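Local coordinates for protein aldehyde dehydrogenase (Listeria monocytogenes, PDB 3K9D) that probably oxidises aldehydes with NAD or NADP as electron acceptor, as other members of the aldehyde dehydrogenase family do, at residues Lys73-Asp87 with Asn120-Lys134. Residues are numbered along the deposited sequence; the frame is centred on the assembly and turned at random.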
ATOM      1  N   LYS A  73      -0.884  27.861  -5.247  1.00 15.67           N
ATOM      2  CA  LYS A  73      -1.194  26.439  -4.991  1.00 17.75           C
ATOM      3  C   LYS A  73      -1.840  25.817  -6.209  1.00 20.59           C
ATOM      4  O   LYS A  73      -1.613  24.644  -6.517  1.00 21.83           O
ATOM      5  CB  LYS A  73      -2.125  26.302  -3.800  1.00 20.60           C
ATOM      6  CG  LYS A  73      -1.479  26.629  -2.475  1.00 21.76           C
ATOM      7  CD  LYS A  73      -2.524  26.939  -1.427  1.00 32.00           C
ATOM      8  CE  LYS A  73      -3.223  25.692  -0.969  1.00 27.39           C
ATOM      9  NZ  LYS A  73      -4.154  25.952   0.156  1.00 25.69           N
ATOM     10  N   ASN A  74      -2.643  26.618  -6.895  1.00 17.82           N
ATOM     11  CA  ASN A  74      -3.262  26.204  -8.143  1.00 15.23           C
ATOM     12  C   ASN A  74      -2.255  26.067  -9.263  1.00 15.34           C
ATOM     13  O   ASN A  74      -2.360  25.135 -10.065  1.00 21.15           O
ATOM     14  CB  ASN A  74      -4.417  27.127  -8.506  1.00 16.86           C
ATOM     15  CG  ASN A  74      -5.701  26.739  -7.809  1.00 17.13           C
ATOM     16  OD1 ASN A  74      -5.814  25.648  -7.269  1.00 17.72           O
ATOM     17  ND2 ASN A  74      -6.692  27.621  -7.845  1.00 19.92           N
ATOM     18  N   VAL A  75      -1.259  26.969  -9.282  1.00 17.55           N
ATOM     19  CA  VAL A  75      -0.097  26.897 -10.188  1.00 13.24           C
ATOM     20  C   VAL A  75       0.758  25.655  -9.920  1.00 13.04           C
ATOM     21  O   VAL A  75       1.190  24.969 -10.857  1.00 15.10           O
ATOM     22  CB  VAL A  75       0.797  28.198 -10.100  1.00 14.22           C
ATOM     23  CG1 VAL A  75       2.135  28.034 -10.820  1.00 14.09           C
ATOM     24  CG2 VAL A  75       0.068  29.385 -10.680  1.00 19.50           C
ATOM     25  N   PHE A  76       1.027  25.406  -8.644  1.00 15.67           N
ATOM     26  CA  PHE A  76       1.802  24.252  -8.219  1.00 23.21           C
ATOM     27  C   PHE A  76       1.115  22.956  -8.661  1.00 19.50           C
ATOM     28  O   PHE A  76       1.718  22.155  -9.360  1.00 24.57           O
ATOM     29  CB  PHE A  76       2.039  24.267  -6.699  1.00 18.47           C
ATOM     30  CG  PHE A  76       2.667  23.012  -6.180  1.00 23.31           C
ATOM     31  CD1 PHE A  76       4.026  22.784  -6.351  1.00 17.70           C
ATOM     32  CD2 PHE A  76       1.898  22.056  -5.520  1.00 25.35           C
ATOM     33  CE1 PHE A  76       4.603  21.612  -5.895  1.00 23.20           C
ATOM     34  CE2 PHE A  76       2.470  20.890  -5.054  1.00 29.70           C
ATOM     35  CZ  PHE A  76       3.821  20.663  -5.245  1.00 22.79           C
ATOM     36  N   ALA A  77      -0.152  22.793  -8.276  1.00 19.46           N
ATOM     37  CA  ALA A  77      -0.975  21.630  -8.628  1.00 17.40           C
ATOM     38  C   ALA A  77      -1.111  21.354 -10.127  1.00 23.68           C
ATOM     39  O   ALA A  77      -1.272  20.199 -10.532  1.00 18.43           O
ATOM     40  CB  ALA A  77      -2.327  21.788  -8.045  1.00 16.51           C
ATOM     41  N   SER A  78      -1.082  22.411 -10.935  1.00 21.75           N
ATOM     42  CA  SER A  78      -1.185  22.275 -12.384  1.00 23.51           C
ATOM     43  C   SER A  78       0.213  22.201 -13.021  1.00 26.52           C
ATOM     44  O   SER A  78       0.645  21.114 -13.417  1.00 21.93           O
ATOM     45  CB  SER A  78      -2.100  23.352 -13.007  1.00 22.13           C
ATOM     46  OG  SER A  78      -1.662  24.674 -12.727  1.00 21.73           O
ATOM     47  N   LYS A  79       0.938  23.321 -13.056  1.00 22.17           N
ATOM     48  CA  LYS A  79       2.227  23.394 -13.771  1.00 19.23           C
ATOM     49  C   LYS A  79       3.347  22.531 -13.200  1.00 17.72           C
ATOM     50  O   LYS A  79       4.055  21.868 -13.956  1.00 16.31           O
ATOM     51  CB  LYS A  79       2.707  24.847 -13.918  1.00 21.42           C
ATOM     52  CG  LYS A  79       2.048  25.604 -15.051  1.00 32.42           C
ATOM     53  CD  LYS A  79       2.628  25.239 -16.422  1.00 65.99           C
ATOM     54  CE  LYS A  79       1.540  25.150 -17.487  1.00 34.03           C
ATOM     55  NZ  LYS A  79       0.705  23.914 -17.308  1.00 26.02           N
ATOM     56  N   HIS A  80       3.513  22.551 -11.881  1.00 15.80           N
ATOM     57  CA  HIS A  80       4.613  21.839 -11.231  1.00 22.00           C
ATOM     58  C   HIS A  80       4.418  20.308 -11.245  1.00 18.42           C
ATOM     59  O   HIS A  80       5.372  19.582 -11.505  1.00 16.76           O
ATOM     60  CB  HIS A  80       4.815  22.332  -9.789  1.00 12.87           C
ATOM     61  CG  HIS A  80       5.385  23.708  -9.680  1.00 32.56           C
ATOM     62  ND1 HIS A  80       6.643  23.949  -9.170  1.00 46.61           N
ATOM     63  CD2 HIS A  80       4.860  24.922  -9.975  1.00 32.25           C
ATOM     64  CE1 HIS A  80       6.874  25.250  -9.167  1.00 52.45           C
ATOM     65  NE2 HIS A  80       5.806  25.863  -9.648  1.00 34.40           N
ATOM     66  N   VAL A  81       3.192  19.846 -10.966  1.00 20.70           N
ATOM     67  CA  VAL A  81       2.841  18.409 -11.031  1.00 14.38           C
ATOM     68  C   VAL A  81       2.992  17.908 -12.469  1.00 22.60           C
ATOM     69  O   VAL A  81       3.638  16.887 -12.707  1.00 18.47           O
ATOM     70  CB  VAL A  81       1.398  18.127 -10.483  1.00 17.46           C
ATOM     71  CG1 VAL A  81       0.992  16.671 -10.674  1.00 20.51           C
ATOM     72  CG2 VAL A  81       1.278  18.524  -9.002  1.00 14.80           C
ATOM     73  N   TYR A  82       2.420  18.653 -13.417  1.00 18.99           N
ATOM     74  CA  TYR A  82       2.539  18.348 -14.837  1.00 17.77           C
ATOM     75  C   TYR A  82       3.985  18.189 -15.314  1.00 17.60           C
ATOM     76  O   TYR A  82       4.303  17.216 -15.989  1.00 20.07           O
ATOM     77  CB  TYR A  82       1.791  19.372 -15.714  1.00 18.53           C
ATOM     78  CG  TYR A  82       1.938  19.067 -17.176  1.00 29.82           C
ATOM     79  CD1 TYR A  82       1.321  17.942 -17.726  1.00 20.25           C
ATOM     80  CD2 TYR A  82       2.734  19.857 -18.003  1.00 19.69           C
ATOM     81  CE1 TYR A  82       1.476  17.619 -19.059  1.00 26.70           C
ATOM     82  CE2 TYR A  82       2.898  19.536 -19.352  1.00 28.73           C
ATOM     83  CZ  TYR A  82       2.260  18.413 -19.870  1.00 22.71           C
ATOM     84  OH  TYR A  82       2.399  18.066 -21.198  1.00 27.40           O
ATOM     85  N   ASN A  83       4.858  19.129 -14.955  1.00 19.12           N
ATOM     86  CA  ASN A  83       6.263  19.039 -15.367  1.00 21.96           C
ATOM     87  C   ASN A  83       7.008  17.830 -14.780  1.00 24.78           C
ATOM     88  O   ASN A  83       7.926  17.314 -15.408  1.00 20.52           O
ATOM     89  CB  ASN A  83       7.020  20.339 -15.072  1.00 21.62           C
ATOM     90  CG  ASN A  83       6.947  21.336 -16.219  1.00 34.04           C
ATOM     91  OD1 ASN A  83       6.561  20.999 -17.350  1.00 31.93           O
ATOM     92  ND2 ASN A  83       7.329  22.572 -15.936  1.00 41.08           N
ATOM     93  N   TYR A  84       6.603  17.384 -13.588  1.00 20.67           N
ATOM     94  CA  TYR A  84       7.138  16.147 -13.009  1.00 24.51           C
ATOM     95  C   TYR A  84       6.608  14.882 -13.718  1.00 24.40           C
ATOM     96  O   TYR A  84       7.352  13.907 -13.890  1.00 24.35           O
ATOM     97  CB  TYR A  84       6.880  16.088 -11.490  1.00 21.14           C
ATOM     98  CG  TYR A  84       6.979  14.693 -10.891  1.00 18.16           C
ATOM     99  CD1 TYR A  84       8.216  14.078 -10.688  1.00 30.62           C
ATOM    100  CD2 TYR A  84       5.831  13.994 -10.532  1.00 22.41           C
ATOM    101  CE1 TYR A  84       8.301  12.788 -10.149  1.00 27.66           C
ATOM    102  CE2 TYR A  84       5.899  12.709 -10.008  1.00 27.36           C
ATOM    103  CZ  TYR A  84       7.134  12.112  -9.814  1.00 38.64           C
ATOM    104  OH  TYR A  84       7.192  10.837  -9.284  1.00 40.70           O
ATOM    105  N   ILE A  85       5.341  14.905 -14.139  1.00 21.54           N
ATOM    106  CA  ILE A  85       4.688  13.698 -14.685  1.00 19.99           C
ATOM    107  C   ILE A  85       4.711  13.533 -16.208  1.00 24.65           C
ATOM    108  O   ILE A  85       4.576  12.414 -16.695  1.00 14.48           O
ATOM    109  CB  ILE A  85       3.216  13.478 -14.146  1.00 21.39           C
ATOM    110  CG1 ILE A  85       2.201  14.433 -14.798  1.00 21.90           C
ATOM    111  CG2 ILE A  85       3.162  13.550 -12.642  1.00 18.53           C
ATOM    112  CD1 ILE A  85       0.765  14.246 -14.311  1.00 16.11           C
ATOM    113  N   LYS A  86       4.896  14.623 -16.957  1.00 20.33           N
ATOM    114  CA  LYS A  86       4.751  14.590 -18.427  1.00 22.63           C
ATOM    115  C   LYS A  86       5.568  13.518 -19.199  1.00 19.58           C
ATOM    116  O   LYS A  86       5.083  12.962 -20.186  1.00 24.51           O
ATOM    117  CB  LYS A  86       4.966  15.990 -19.036  1.00 17.05           C
ATOM    118  CG  LYS A  86       6.388  16.542 -19.015  1.00 27.03           C
ATOM    119  CD  LYS A  86       6.460  17.829 -19.849  1.00 18.62           C
ATOM    120  CE  LYS A  86       7.884  18.142 -20.317  1.00 22.40           C
ATOM    121  NZ  LYS A  86       8.822  18.461 -19.195  1.00 22.52           N
ATOM    122  N   ASP A  87       6.789  13.224 -18.752  1.00 26.21           N
ATOM    123  CA  ASP A  87       7.660  12.296 -19.481  1.00 28.94           C
ATOM    124  C   ASP A  87       7.792  10.912 -18.822  1.00 28.59           C
ATOM    125  O   ASP A  87       8.524  10.045 -19.315  1.00 28.37           O
ATOM    126  CB  ASP A  87       9.038  12.922 -19.722  1.00 27.03           C
ATOM    127  CG  ASP A  87       8.984  14.107 -20.680  1.00 34.35           C
ATOM    128  OD1 ASP A  87       8.175  14.075 -21.630  1.00 26.92           O
ATOM    129  OD2 ASP A  87       9.759  15.063 -20.489  1.00 34.04           O
ATOM    130  N   ASN A 120      -7.212  22.782   1.224  1.00 23.05           N
ATOM    131  CA  ASN A 120      -6.530  22.882  -0.077  1.00 15.66           C
ATOM    132  C   ASN A 120      -7.400  22.404  -1.261  1.00 24.04           C
ATOM    133  O   ASN A 120      -6.937  21.591  -2.061  1.00 23.12           O
ATOM    134  CB  ASN A 120      -5.192  22.097  -0.058  1.00 11.97           C
ATOM    135  CG  ASN A 120      -4.260  22.494   1.102  1.00 19.86           C
ATOM    136  OD1 ASN A 120      -4.082  23.667   1.402  1.00 26.62           O
ATOM    137  ND2 ASN A 120      -3.621  21.495   1.717  1.00 20.53           N
ATOM    138  N   PRO A 121      -8.629  22.952  -1.427  1.00 20.12           N
ATOM    139  CA  PRO A 121      -9.656  22.222  -2.203  1.00 20.30           C
ATOM    140  C   PRO A 121      -9.502  22.140  -3.718  1.00 20.95           C
ATOM    141  O   PRO A 121      -9.650  21.057  -4.276  1.00 19.53           O
ATOM    142  CB  PRO A 121     -10.955  22.948  -1.853  1.00 22.40           C
ATOM    143  CG  PRO A 121     -10.535  24.331  -1.441  1.00 17.70           C
ATOM    144  CD  PRO A 121      -9.118  24.267  -0.961  1.00 30.32           C
ATOM    145  N   THR A 122      -9.199  23.256  -4.375  1.00 19.15           N
ATOM    146  CA  THR A 122      -9.094  23.292  -5.830  1.00 20.57           C
ATOM    147  C   THR A 122      -7.761  22.725  -6.297  1.00 22.05           C
ATOM    148  O   THR A 122      -7.713  21.986  -7.280  1.00 20.37           O
ATOM    149  CB  THR A 122      -9.304  24.727  -6.393  1.00 22.96           C
ATOM    150  OG1 THR A 122      -8.311  25.609  -5.846  1.00 18.20           O
ATOM    151  CG2 THR A 122     -10.693  25.229  -6.030  1.00 21.80           C
ATOM    152  N   SER A 123      -6.696  23.064  -5.577  1.00 17.84           N
ATOM    153  CA  SER A 123      -5.346  22.566  -5.857  1.00 16.67           C
ATOM    154  C   SER A 123      -5.242  21.034  -5.700  1.00 17.90           C
ATOM    155  O   SER A 123      -4.553  20.360  -6.471  1.00 15.53           O
ATOM    156  CB  SER A 123      -4.301  23.274  -4.978  1.00 17.97           C
ATOM    157  OG  SER A 123      -4.626  23.204  -3.595  1.00 18.99           O
ATOM    158  N   THR A 124      -5.945  20.490  -4.718  1.00 13.21           N
ATOM    159  CA  THR A 124      -5.932  19.035  -4.500  1.00 16.74           C
ATOM    160  C   THR A 124      -6.665  18.285  -5.631  1.00 19.22           C
ATOM    161  O   THR A 124      -6.174  17.254  -6.114  1.00 20.51           O
ATOM    162  CB  THR A 124      -6.475  18.636  -3.091  1.00 15.26           C
ATOM    163  OG1 THR A 124      -5.747  19.336  -2.069  1.00 12.77           O
ATOM    164  CG2 THR A 124      -6.320  17.147  -2.842  1.00 17.99           C
ATOM    165  N   VAL A 125      -7.816  18.810  -6.056  1.00 16.88           N
ATOM    166  CA  VAL A 125      -8.552  18.239  -7.192  1.00 15.03           C
ATOM    167  C   VAL A 125      -7.697  18.190  -8.454  1.00 16.50           C
ATOM    168  O   VAL A 125      -7.589  17.142  -9.093  1.00 16.49           O
ATOM    169  CB  VAL A 125      -9.879  18.984  -7.480  1.00 16.24           C
ATOM    170  CG1 VAL A 125     -10.490  18.535  -8.826  1.00 14.93           C
ATOM    171  CG2 VAL A 125     -10.876  18.752  -6.368  1.00 13.51           C
ATOM    172  N   ILE A 126      -7.071  19.312  -8.794  1.00 15.91           N
ATOM    173  CA  ILE A 126      -6.263  19.409 -10.019  1.00 12.73           C
ATOM    174  C   ILE A 126      -5.178  18.348  -9.995  1.00 14.87           C
ATOM    175  O   ILE A 126      -5.033  17.593 -10.945  1.00 12.44           O
ATOM    176  CB  ILE A 126      -5.661  20.836 -10.212  1.00 15.30           C
ATOM    177  CG1 ILE A 126      -6.757  21.812 -10.631  1.00 19.69           C
ATOM    178  CG2 ILE A 126      -4.556  20.834 -11.268  1.00 12.91           C
ATOM    179  CD1 ILE A 126      -6.424  23.313 -10.390  1.00 24.76           C
ATOM    180  N   TYR A 127      -4.443  18.304  -8.888  1.00 17.76           N
ATOM    181  CA  TYR A 127      -3.313  17.409  -8.688  1.00 19.14           C
ATOM    182  C   TYR A 127      -3.700  15.923  -8.720  1.00 12.72           C
ATOM    183  O   TYR A 127      -3.057  15.165  -9.407  1.00 15.41           O
ATOM    184  CB  TYR A 127      -2.585  17.781  -7.383  1.00 21.81           C
ATOM    185  CG  TYR A 127      -2.009  16.617  -6.613  1.00 14.62           C
ATOM    186  CD1 TYR A 127      -0.809  16.015  -7.004  1.00 13.47           C
ATOM    187  CD2 TYR A 127      -2.659  16.122  -5.475  1.00 19.15           C
ATOM    188  CE1 TYR A 127      -0.280  14.918  -6.285  1.00 15.87           C
ATOM    189  CE2 TYR A 127      -2.138  15.034  -4.758  1.00 16.05           C
ATOM    190  CZ  TYR A 127      -0.954  14.448  -5.162  1.00 17.11           C
ATOM    191  OH  TYR A 127      -0.452  13.380  -4.443  1.00 18.63           O
ATOM    192  N   LYS A 128      -4.752  15.544  -7.992  1.00 12.70           N
ATOM    193  CA  LYS A 128      -5.217  14.142  -7.930  1.00 16.19           C
ATOM    194  C   LYS A 128      -5.717  13.656  -9.281  1.00 19.26           C
ATOM    195  O   LYS A 128      -5.472  12.514  -9.651  1.00 16.85           O
ATOM    196  CB  LYS A 128      -6.327  13.955  -6.889  1.00 20.63           C
ATOM    197  CG  LYS A 128      -5.870  14.083  -5.451  1.00 13.07           C
ATOM    198  CD  LYS A 128      -6.925  13.551  -4.471  1.00 12.34           C
ATOM    199  CE  LYS A 128      -6.326  13.454  -3.052  1.00 20.95           C
ATOM    200  NZ  LYS A 128      -7.324  13.273  -1.969  1.00 15.87           N
ATOM    201  N   THR A 129      -6.410  14.539 -10.002  1.00 13.16           N
ATOM    202  CA  THR A 129      -6.938  14.243 -11.321  1.00 14.36           C
ATOM    203  C   THR A 129      -5.779  13.917 -12.253  1.00 16.46           C
ATOM    204  O   THR A 129      -5.756  12.849 -12.862  1.00 22.02           O
ATOM    205  CB  THR A 129      -7.757  15.411 -11.874  1.00  6.82           C
ATOM    206  OG1 THR A 129      -8.910  15.617 -11.060  1.00 17.12           O
ATOM    207  CG2 THR A 129      -8.225  15.121 -13.310  1.00 19.85           C
ATOM    208  N   LEU A 130      -4.806  14.825 -12.311  1.00 18.26           N
ATOM    209  CA  LEU A 130      -3.627  14.684 -13.159  1.00 18.68           C
ATOM    210  C   LEU A 130      -2.880  13.387 -12.935  1.00 22.45           C
ATOM    211  O   LEU A 130      -2.533  12.707 -13.896  1.00 21.88           O
ATOM    212  CB  LEU A 130      -2.658  15.838 -12.909  1.00 25.87           C
ATOM    213  CG  LEU A 130      -2.948  17.169 -13.580  1.00 16.33           C
ATOM    214  CD1 LEU A 130      -2.186  18.235 -12.856  1.00 14.05           C
ATOM    215  CD2 LEU A 130      -2.577  17.129 -15.035  1.00 18.88           C
ATOM    216  N   ILE A 131      -2.633  13.046 -11.671  1.00 13.06           N
ATOM    217  CA  ILE A 131      -1.907  11.807 -11.356  1.00 19.56           C
ATOM    218  C   ILE A 131      -2.716  10.500 -11.578  1.00 13.78           C
ATOM    219  O   ILE A 131      -2.164   9.508 -12.052  1.00 15.58           O
ATOM    220  CB  ILE A 131      -1.188  11.869  -9.961  1.00 12.56           C
ATOM    221  CG1 ILE A 131      -2.189  11.960  -8.797  1.00 14.70           C
ATOM    222  CG2 ILE A 131      -0.201  13.060  -9.941  1.00 17.67           C
ATOM    223  CD1 ILE A 131      -1.592  11.695  -7.451  1.00 13.18           C
ATOM    224  N   SER A 132      -4.015  10.522 -11.268  1.00 17.79           N
ATOM    225  CA  SER A 132      -4.900   9.376 -11.521  1.00 19.68           C
ATOM    226  C   SER A 132      -5.057   9.100 -13.007  1.00 22.26           C
ATOM    227  O   SER A 132      -4.837   7.973 -13.458  1.00 15.21           O
ATOM    228  CB  SER A 132      -6.282   9.575 -10.894  1.00 16.26           C
ATOM    229  OG  SER A 132      -6.174   9.788  -9.497  1.00 20.81           O
ATOM    230  N   ILE A 133      -5.418  10.136 -13.764  1.00 16.49           N
ATOM    231  CA  ILE A 133      -5.555  10.045 -15.221  1.00 19.95           C
ATOM    232  C   ILE A 133      -4.237   9.632 -15.893  1.00 18.50           C
ATOM    233  O   ILE A 133      -4.244   8.797 -16.814  1.00 16.35           O
ATOM    234  CB  ILE A 133      -6.113  11.370 -15.836  1.00 16.13           C
ATOM    235  CG1 ILE A 133      -7.566  11.621 -15.389  1.00 17.34           C
ATOM    236  CG2 ILE A 133      -5.999  11.362 -17.356  1.00 19.31           C
ATOM    237  CD1 ILE A 133      -8.626  10.750 -16.089  1.00 18.50           C
ATOM    238  N   LYS A 134      -3.118  10.177 -15.400  1.00 18.59           N
ATOM    239  CA  LYS A 134      -1.762   9.815 -15.877  1.00 13.73           C
ATOM    240  C   LYS A 134      -1.477   8.318 -15.786  1.00 17.45           C
ATOM    241  O   LYS A 134      -0.802   7.756 -16.656  1.00 16.74           O
ATOM    242  CB  LYS A 134      -0.682  10.581 -15.099  1.00 15.10           C
ATOM    243  CG  LYS A 134       0.769  10.279 -15.490  1.00 14.08           C
ATOM    244  CD  LYS A 134       1.081  10.603 -16.948  1.00 14.73           C
ATOM    245  CE  LYS A 134       2.469  10.108 -17.314  1.00 16.24           C
ATOM    246  NZ  LYS A 134       3.128  10.807 -18.459  1.00 14.62           N
TER
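Helices 73-85 and 121-134 run nearly parallel, their axes 16° apart and 8.2 Å at closest approach; the backbones come closest at N74-S123 and A77-Y127 (CA atoms 4.8 Å apart). Small A77 and S123 allow this: A77 CB lies 3.1 Å from S123 O and touches Y127 CB. L130 is a knob in the hole formed by A77, S78, V81 and I85. Its CD1 comes within 3.2 Å of A77 O, which I126 CG2 also covers; within the wider pi-type turn at 76-80, V81 N bonds F76 O, leaving A77 O buried without a polar partner. Branched V81 and I85 fill the interface, V81 against the Y127 ring and I131 CG2, I85 with CD1 against L130 and K134. Polar groups close both ends, where long, flexible lysines reach acceptors. T122 OG1 donates to N74 OD1 (2.9 Å) in the carbonyl plane, and K73, bent at chi3 (74°), hydrogen-bonds N120 OD1 through NZ (2.6 Å). K134 NZ donates to I85 O (2.8 Å). Salt bridges of K73 with D246 and K134 with D37 probably balance their buried charges. Helix 121-134 links strands 102-116 and 138-143 in a beta-alpha-beta crossover, touching helix 148-164, while helix 33-49 flanks S78 and Y82.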